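Local coordinates for protein type III effector HopA1 (Pseudomonas syringae pv. tomato str. DC3000, PDB 4RSX) that probably acts inside plant cells as an effector delivered by the bacterial type III secretion system, here represented by its C-terminal alpha/beta portion, at residues Q48-L52 and D91-F95. Coordinates in Å, arbitrary orientation, origin at the centre of the assembly. Residues are numbered along the deposited sequence.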
loop_
_atom_site.group_PDB
_atom_site.type_symbol
_atom_site.label_atom_id
_atom_site.label_comp_id
_atom_site.label_asym_id
_atom_site.label_seq_id
_atom_site.Cartn_x
_atom_site.Cartn_y
_atom_site.Cartn_z
ATOM N N GLN A 48 -16.710 0.048 12.921
ATOM C CA GLN A 48 -16.695 -0.842 11.749
ATOM C C GLN A 48 -17.973 -0.728 10.921
ATOM O O GLN A 48 -17.938 -0.583 9.692
ATOM C CB GLN A 48 -16.459 -2.297 12.193
ATOM C CG GLN A 48 -15.083 -2.490 12.845
ATOM C CD GLN A 48 -14.806 -3.915 13.322
ATOM O OE1 GLN A 48 -15.163 -4.897 12.660
ATOM N NE2 GLN A 48 -14.148 -4.028 14.469
ATOM N N GLU A 49 -19.109 -0.762 11.604
ATOM C CA GLU A 49 -20.387 -0.628 10.925
ATOM C C GLU A 49 -20.530 0.724 10.228
ATOM O O GLU A 49 -21.040 0.796 9.114
ATOM C CB GLU A 49 -21.541 -0.881 11.906
ATOM C CG GLU A 49 -21.587 -2.332 12.419
ATOM C CD GLU A 49 -22.069 -3.323 11.352
ATOM O OE1 GLU A 49 -22.617 -2.876 10.318
ATOM O OE2 GLU A 49 -21.907 -4.548 11.548
ATOM N N GLU A 50 -20.079 1.789 10.881
ATOM C CA GLU A 50 -20.068 3.124 10.280
ATOM C C GLU A 50 -19.197 3.112 9.012
ATOM O O GLU A 50 -19.514 3.756 8.003
ATOM C CB GLU A 50 -19.548 4.159 11.300
ATOM C CG GLU A 50 -19.477 5.605 10.777
ATOM C CD GLU A 50 -18.634 6.530 11.672
ATOM O OE1 GLU A 50 -18.024 6.038 12.650
ATOM O OE2 GLU A 50 -18.569 7.753 11.392
ATOM N N PHE A 51 -18.107 2.352 9.068
ATOM C CA PHE A 51 -17.205 2.235 7.930
ATOM C C PHE A 51 -17.929 1.612 6.728
ATOM O O PHE A 51 -17.935 2.175 5.629
ATOM C CB PHE A 51 -15.973 1.405 8.315
ATOM C CG PHE A 51 -14.926 1.361 7.248
ATOM C CD1 PHE A 51 -13.924 2.326 7.206
ATOM C CD2 PHE A 51 -14.950 0.376 6.271
ATOM C CE1 PHE A 51 -12.962 2.306 6.211
ATOM C CE2 PHE A 51 -13.980 0.347 5.270
ATOM C CZ PHE A 51 -12.990 1.315 5.236
ATOM N N LEU A 52 -18.551 0.453 6.937
ATOM C CA LEU A 52 -19.305 -0.197 5.861
ATOM C C LEU A 52 -20.414 0.701 5.327
ATOM O O LEU A 52 -20.622 0.793 4.116
ATOM C CB LEU A 52 -19.881 -1.535 6.329
ATOM C CG LEU A 52 -18.809 -2.539 6.724
ATOM C CD1 LEU A 52 -19.431 -3.864 7.066
ATOM C CD2 LEU A 52 -17.796 -2.687 5.596
ATOM N N ASP A 91 -17.116 -12.170 5.106
ATOM C CA ASP A 91 -15.792 -11.556 5.037
ATOM C C ASP A 91 -15.823 -10.039 4.865
ATOM O O ASP A 91 -14.767 -9.415 4.775
ATOM C CB ASP A 91 -14.997 -12.160 3.890
ATOM C CG ASP A 91 -14.608 -13.582 4.153
ATOM O OD1 ASP A 91 -13.837 -13.810 5.111
ATOM O OD2 ASP A 91 -15.068 -14.465 3.398
ATOM N N ALA A 92 -17.025 -9.460 4.827
ATOM C CA ALA A 92 -17.221 -8.043 4.514
ATOM C C ALA A 92 -16.409 -7.075 5.385
ATOM O O ALA A 92 -16.018 -6.005 4.923
ATOM C CB ALA A 92 -18.707 -7.684 4.562
ATOM N N LYS A 93 -16.158 -7.449 6.636
ATOM C CA LYS A 93 -15.378 -6.611 7.540
ATOM C C LYS A 93 -13.875 -6.850 7.395
ATOM O O LYS A 93 -13.065 -6.134 7.995
ATOM C CB LYS A 93 -15.802 -6.863 8.998
ATOM C CG LYS A 93 -17.210 -6.386 9.337
ATOM C CD LYS A 93 -17.577 -6.638 10.814
ATOM C CE LYS A 93 -18.940 -6.017 11.138
ATOM N NZ LYS A 93 -19.682 -6.711 12.244
ATOM N N ARG A 94 -13.496 -7.848 6.600
ATOM C CA ARG A 94 -12.099 -8.299 6.582
ATOM C C ARG A 94 -11.373 -8.058 5.258
ATOM O O ARG A 94 -10.174 -7.778 5.242
ATOM C CB ARG A 94 -12.010 -9.794 6.916
ATOM C CG ARG A 94 -12.860 -10.251 8.100
ATOM C CD ARG A 94 -12.025 -10.397 9.368
ATOM N NE ARG A 94 -10.841 -11.233 9.156
ATOM C CZ ARG A 94 -9.905 -11.455 10.078
ATOM N NH1 ARG A 94 -10.011 -10.906 11.284
ATOM N NH2 ARG A 94 -8.859 -12.226 9.795
ATOM N N PHE A 95 -12.091 -8.195 4.151
ATOM C CA PHE A 95 -11.451 -8.156 2.844
ATOM C C PHE A 95 -11.179 -6.728 2.376
ATOM O O PHE A 95 -11.606 -5.767 3.021
ATOM C CB PHE A 95 -12.280 -8.930 1.812
ATOM C CG PHE A 95 -12.140 -10.439 1.922
ATOM C CD1 PHE A 95 -11.268 -11.008 2.852
ATOM C CD2 PHE A 95 -12.869 -11.280 1.090
ATOM C CE1 PHE A 95 -11.131 -12.397 2.961
ATOM C CE2 PHE A 95 -12.737 -12.672 1.185
ATOM C CZ PHE A 95 -11.865 -13.228 2.127
#
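Start at Asp91, whose O accepts hydrogen bonds from Arg94 N (2.7 Å) and Phe95 N (3.0 Å), curling the chain into a tight turn that presents Ala92 and Lys93 to helix 45-58. Ala92 offers its carbonyl: Leu52 CD2 packs at 3.8 Å from Ala92 O, which takes its hydrogen bond from Tyr97 OH. Lys93 does most of the bridging. Its chain is nearly extended beyond CB, so the aliphatic part runs across the helix, with Lys93 CG 4.1 Å from Leu52 CD1 and Lys93 CD 3.5 Å from Gln48 OE1, while Lys93 NZ makes a salt bridge to Glu49 OE2 (3.2 Å), also a weak hydrogen bond. Gln48 is anchored through NE2 to Met43 O. After Arg94 the chain turns away and Phe95 leads into strand 96-101, between strands 64-68 and 140-146 of the antiparallel sheet. Around this loop, Leu52 also touches Ile86 of helix 82-88, the Lys93 backbone hydrogen-bonds with that of Ala149, and Phe51 packs against helix 123-136.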